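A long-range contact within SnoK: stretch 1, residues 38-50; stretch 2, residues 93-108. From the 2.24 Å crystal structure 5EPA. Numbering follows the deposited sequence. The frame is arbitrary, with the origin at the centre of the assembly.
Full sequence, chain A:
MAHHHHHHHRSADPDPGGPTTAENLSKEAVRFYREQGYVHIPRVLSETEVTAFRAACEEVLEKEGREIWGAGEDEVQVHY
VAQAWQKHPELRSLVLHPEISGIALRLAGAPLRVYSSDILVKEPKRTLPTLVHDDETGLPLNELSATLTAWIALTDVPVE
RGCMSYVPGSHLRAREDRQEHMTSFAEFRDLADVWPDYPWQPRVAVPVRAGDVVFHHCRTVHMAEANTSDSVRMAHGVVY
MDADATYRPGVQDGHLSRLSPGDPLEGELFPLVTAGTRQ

Stretch 1 (38-50) YVHIPRVLSETEV
Stretch 2 93-108: SLVLHPEISGIALRLA

Stretch 1 runs as a strand from Y38 to I41, a loop from P42 to S46, and the start of a helix from E47. Stretch 2 is the end of one helix, a turn at L96 and H97, and a second helix from P98 to A108. The two run in opposite directions: V39 pairs with L107, I41 with I103, V44 with E99 and E49 with L94, at CA separations of 9.2, 9.1, 6.8 and 9.2 Å. Together they bury 387 Å².

Y38 points away, while V39 and I41 point toward the helix. V39 (chi1 p) places CG1 3.8 Å from L107 CD1; L107 is m, t. I41 (m, m) places CG2 4.3 Å from I103 CD1; I103 is also m, t. These buried branched and aliphatic chains have no polar groups to satisfy.

R43 takes positive phi and psi (56/53), and the chain then comes closest to the helix. V44 (-88/-44, chi1 t) is the residue most covered by the other stretch, 65 Å². Its CG1 lies 3.6 Å from I100 CG1 and 4.0 Å from E99 CB, and its CG2 lies 4.3 Å from I103 CD1. The E99 carboxylate end leads away from this apolar patch.

L45 (-100/139; m, t) starts sideways, but its end reaches in. L45 CD1 is 4.3 Å from L94 CD1; L45 CD2 is 3.9 Å from I100 CD1. L45 CD2 also sits over one face of the H97 ring, 3.8 Å from its centroid, a CH-pi contact.

S46 (chi1 p) caps the next helix: E49 N donates to S46 OG at 3.1 Å. In return S46 N donates to E49 OE1 at 2.9 Å. This leaves OE2 of E49 (m, t, chi3 -56°) to accept from H97 NE2 at 2.7 Å, at the ring edge. H97 (chi1 t, chi2 -90°) caps its own helix through ND1, a weak 3.3 Å bond from I100 N.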

# COMPACT_ATOMS: atom_id res chain seq x y z
N TYR A 38 -6.25 -1.00 -10.03
CA TYR A 38 -6.69 -0.97 -8.67
C TYR A 38 -8.05 -1.67 -8.62
O TYR A 38 -8.72 -1.81 -9.64
CB TYR A 38 -6.80 0.47 -8.17
CG TYR A 38 -8.03 1.17 -8.71
CD1 TYR A 38 -8.02 1.75 -10.00
CD2 TYR A 38 -9.19 1.25 -7.98
CE1 TYR A 38 -9.16 2.39 -10.53
CE2 TYR A 38 -10.32 1.91 -8.49
CZ TYR A 38 -10.29 2.45 -9.78
OH TYR A 38 -11.39 3.07 -10.28
N VAL A 39 -8.47 -2.06 -7.43
CA VAL A 39 -9.82 -2.55 -7.22
C VAL A 39 -10.22 -2.47 -5.76
O VAL A 39 -9.45 -2.81 -4.86
CB VAL A 39 -10.03 -3.98 -7.75
CG1 VAL A 39 -9.27 -5.03 -6.93
CG2 VAL A 39 -11.50 -4.34 -7.80
N HIS A 40 -11.45 -2.05 -5.56
CA HIS A 40 -12.06 -1.95 -4.24
C HIS A 40 -12.79 -3.23 -3.91
O HIS A 40 -13.73 -3.60 -4.59
CB HIS A 40 -13.05 -0.77 -4.23
CG HIS A 40 -13.85 -0.63 -2.95
ND1 HIS A 40 -15.07 -0.02 -2.90
CD2 HIS A 40 -13.60 -1.07 -1.70
CE1 HIS A 40 -15.54 -0.06 -1.68
NE2 HIS A 40 -14.66 -0.69 -0.92
N ILE A 41 -12.34 -3.93 -2.88
CA ILE A 41 -13.01 -5.15 -2.42
C ILE A 41 -13.67 -4.90 -1.06
O ILE A 41 -13.00 -4.69 -0.07
CB ILE A 41 -12.03 -6.30 -2.29
CG1 ILE A 41 -11.25 -6.49 -3.60
CG2 ILE A 41 -12.76 -7.57 -1.91
CD1 ILE A 41 -12.10 -6.85 -4.81
N PRO A 42 -14.99 -4.91 -1.02
CA PRO A 42 -15.60 -4.63 0.28
C PRO A 42 -15.73 -5.83 1.21
O PRO A 42 -15.81 -6.99 0.77
CB PRO A 42 -16.98 -4.10 -0.09
CG PRO A 42 -17.25 -4.59 -1.47
CD PRO A 42 -16.00 -5.15 -2.07
N ARG A 43 -15.81 -5.51 2.50
CA ARG A 43 -16.15 -6.48 3.54
C ARG A 43 -15.22 -7.72 3.57
O ARG A 43 -15.67 -8.83 3.51
CB ARG A 43 -17.61 -6.89 3.40
CG ARG A 43 -18.58 -5.71 3.46
CD ARG A 43 -20.04 -6.15 3.28
NE ARG A 43 -20.23 -6.71 1.95
CZ ARG A 43 -20.48 -6.01 0.86
NH1 ARG A 43 -20.57 -4.69 0.91
NH2 ARG A 43 -20.62 -6.65 -0.30
N VAL A 44 -13.93 -7.49 3.64
CA VAL A 44 -12.99 -8.57 3.70
C VAL A 44 -12.80 -8.97 5.17
O VAL A 44 -12.78 -10.16 5.49
CB VAL A 44 -11.65 -8.19 3.08
CG1 VAL A 44 -10.68 -9.35 3.15
CG2 VAL A 44 -11.83 -7.75 1.62
N LEU A 45 -12.65 -7.96 6.04
CA LEU A 45 -12.58 -8.12 7.48
C LEU A 45 -13.89 -7.82 8.16
O LEU A 45 -14.55 -6.84 7.83
CB LEU A 45 -11.55 -7.18 8.06
CG LEU A 45 -10.13 -7.31 7.53
CD1 LEU A 45 -9.24 -6.33 8.26
CD2 LEU A 45 -9.59 -8.74 7.76
N SER A 46 -14.24 -8.63 9.14
CA SER A 46 -15.41 -8.41 9.97
C SER A 46 -15.16 -7.25 10.94
O SER A 46 -14.03 -6.83 11.16
CB SER A 46 -15.70 -9.67 10.79
OG SER A 46 -14.64 -9.91 11.70
N GLU A 47 -16.23 -6.75 11.55
CA GLU A 47 -16.15 -5.69 12.58
C GLU A 47 -15.23 -6.12 13.73
O GLU A 47 -14.43 -5.35 14.22
CB GLU A 47 -17.56 -5.31 13.06
CG GLU A 47 -18.29 -4.59 11.94
CD GLU A 47 -19.77 -4.33 12.22
OE1 GLU A 47 -20.46 -5.22 12.79
OE2 GLU A 47 -20.24 -3.21 11.85
N THR A 48 -15.36 -7.38 14.13
CA THR A 48 -14.55 -7.93 15.19
C THR A 48 -13.07 -7.91 14.83
O THR A 48 -12.24 -7.49 15.64
CB THR A 48 -14.99 -9.35 15.49
OG1 THR A 48 -16.34 -9.32 15.95
CG2 THR A 48 -14.09 -10.03 16.57
N GLU A 49 -12.72 -8.38 13.64
CA GLU A 49 -11.32 -8.35 13.17
C GLU A 49 -10.75 -6.94 13.06
O GLU A 49 -9.63 -6.70 13.46
CB GLU A 49 -11.17 -9.03 11.82
CG GLU A 49 -11.33 -10.57 11.86
CD GLU A 49 -11.39 -11.17 10.46
OE1 GLU A 49 -12.27 -10.76 9.63
OE2 GLU A 49 -10.56 -12.04 10.17
N VAL A 50 -11.54 -5.99 12.52
CA VAL A 50 -11.14 -4.59 12.47
C VAL A 50 -10.77 -4.07 13.88
O VAL A 50 -9.76 -3.44 14.07
CB VAL A 50 -12.27 -3.71 11.89
CG1 VAL A 50 -11.98 -2.23 12.08
CG2 VAL A 50 -12.49 -4.01 10.42
N SER A 93 -1.15 -12.35 11.29
CA SER A 93 -2.42 -12.89 10.83
C SER A 93 -3.20 -11.85 10.02
O SER A 93 -4.21 -12.16 9.48
CB SER A 93 -3.24 -13.43 12.01
OG SER A 93 -3.62 -12.35 12.86
N LEU A 94 -2.70 -10.62 9.97
CA LEU A 94 -3.21 -9.61 9.08
C LEU A 94 -2.57 -9.72 7.71
O LEU A 94 -3.28 -9.81 6.73
CB LEU A 94 -2.98 -8.20 9.64
CG LEU A 94 -3.54 -7.05 8.84
CD1 LEU A 94 -5.05 -7.15 8.68
CD2 LEU A 94 -3.21 -5.72 9.50
N VAL A 95 -1.25 -9.71 7.64
CA VAL A 95 -0.55 -9.78 6.36
C VAL A 95 -0.68 -11.15 5.66
O VAL A 95 -0.70 -11.21 4.43
CB VAL A 95 0.94 -9.38 6.45
CG1 VAL A 95 1.07 -7.97 6.99
CG2 VAL A 95 1.75 -10.35 7.31
N LEU A 96 -0.80 -12.22 6.45
CA LEU A 96 -1.11 -13.54 5.94
C LEU A 96 -2.54 -13.94 6.25
O LEU A 96 -2.86 -15.11 6.24
CB LEU A 96 -0.15 -14.60 6.51
CG LEU A 96 1.34 -14.39 6.23
CD1 LEU A 96 2.18 -15.50 6.83
CD2 LEU A 96 1.61 -14.29 4.73
N HIS A 97 -3.43 -12.96 6.43
CA HIS A 97 -4.85 -13.23 6.53
C HIS A 97 -5.24 -14.06 5.32
O HIS A 97 -4.83 -13.74 4.20
CB HIS A 97 -5.64 -11.92 6.57
CG HIS A 97 -7.08 -12.08 6.93
ND1 HIS A 97 -8.05 -12.29 5.98
CD2 HIS A 97 -7.72 -12.04 8.12
CE1 HIS A 97 -9.23 -12.41 6.59
NE2 HIS A 97 -9.05 -12.26 7.89
N PRO A 98 -6.04 -15.13 5.51
CA PRO A 98 -6.34 -15.99 4.37
C PRO A 98 -7.11 -15.30 3.26
O PRO A 98 -6.88 -15.57 2.09
CB PRO A 98 -7.18 -17.11 4.97
CG PRO A 98 -6.87 -17.09 6.45
CD PRO A 98 -6.55 -15.68 6.79
N GLU A 99 -8.05 -14.43 3.62
CA GLU A 99 -8.83 -13.78 2.60
C GLU A 99 -8.06 -12.64 1.95
O GLU A 99 -8.01 -12.54 0.71
CB GLU A 99 -10.18 -13.31 3.16
CG GLU A 99 -10.95 -14.38 3.95
CD GLU A 99 -11.10 -15.73 3.24
OE1 GLU A 99 -10.78 -15.88 2.02
OE2 GLU A 99 -11.56 -16.66 3.91
N ILE A 100 -7.44 -11.78 2.73
CA ILE A 100 -6.72 -10.66 2.14
C ILE A 100 -5.60 -11.16 1.23
O ILE A 100 -5.44 -10.65 0.13
CB ILE A 100 -6.11 -9.73 3.22
CG1 ILE A 100 -7.21 -9.10 4.08
CG2 ILE A 100 -5.27 -8.65 2.56
CD1 ILE A 100 -6.67 -8.31 5.27
N SER A 101 -4.77 -12.09 1.73
CA SER A 101 -3.59 -12.52 1.01
C SER A 101 -4.01 -13.45 -0.11
O SER A 101 -3.42 -13.44 -1.18
CB SER A 101 -2.53 -13.20 1.93
OG SER A 101 -3.01 -14.39 2.49
N GLY A 102 -5.05 -14.23 0.11
CA GLY A 102 -5.57 -15.08 -0.97
C GLY A 102 -6.18 -14.29 -2.14
O GLY A 102 -6.05 -14.67 -3.31
N ILE A 103 -6.84 -13.18 -1.82
CA ILE A 103 -7.37 -12.29 -2.86
C ILE A 103 -6.22 -11.65 -3.61
O ILE A 103 -6.24 -11.58 -4.81
CB ILE A 103 -8.30 -11.20 -2.25
CG1 ILE A 103 -9.62 -11.84 -1.82
CG2 ILE A 103 -8.56 -10.09 -3.27
CD1 ILE A 103 -10.42 -10.98 -0.88
N ALA A 104 -5.20 -11.22 -2.88
CA ALA A 104 -4.00 -10.62 -3.51
C ALA A 104 -3.37 -11.55 -4.51
O ALA A 104 -3.03 -11.16 -5.62
CB ALA A 104 -2.96 -10.28 -2.45
N LEU A 105 -3.31 -12.81 -4.14
CA LEU A 105 -2.78 -13.84 -5.01
C LEU A 105 -3.60 -14.00 -6.29
O LEU A 105 -3.05 -14.17 -7.39
CB LEU A 105 -2.71 -15.17 -4.23
CG LEU A 105 -1.81 -16.26 -4.73
CD1 LEU A 105 -0.37 -15.77 -4.88
CD2 LEU A 105 -1.85 -17.45 -3.76
N ARG A 106 -4.91 -14.00 -6.17
CA ARG A 106 -5.77 -14.13 -7.34
C ARG A 106 -5.67 -12.92 -8.25
O ARG A 106 -5.65 -13.03 -9.46
CB ARG A 106 -7.22 -14.40 -6.92
CG ARG A 106 -7.43 -15.83 -6.45
CD ARG A 106 -8.87 -16.32 -6.42
NE ARG A 106 -9.58 -16.03 -7.66
CZ ARG A 106 -10.91 -16.06 -7.82
NH1 ARG A 106 -11.72 -16.36 -6.81
NH2 ARG A 106 -11.43 -15.79 -9.02
N LEU A 107 -5.57 -11.74 -7.66
CA LEU A 107 -5.47 -10.53 -8.42
C LEU A 107 -4.13 -10.49 -9.17
O LEU A 107 -4.10 -10.16 -10.37
CB LEU A 107 -5.60 -9.32 -7.50
CG LEU A 107 -6.98 -9.10 -6.86
CD1 LEU A 107 -6.96 -7.90 -5.94
CD2 LEU A 107 -8.09 -8.87 -7.89
N ALA A 108 -3.05 -10.87 -8.48
CA ALA A 108 -1.71 -10.79 -9.05
C ALA A 108 -1.48 -11.79 -10.14
O ALA A 108 -0.76 -11.54 -11.08
CB ALA A 108 -0.68 -10.99 -7.98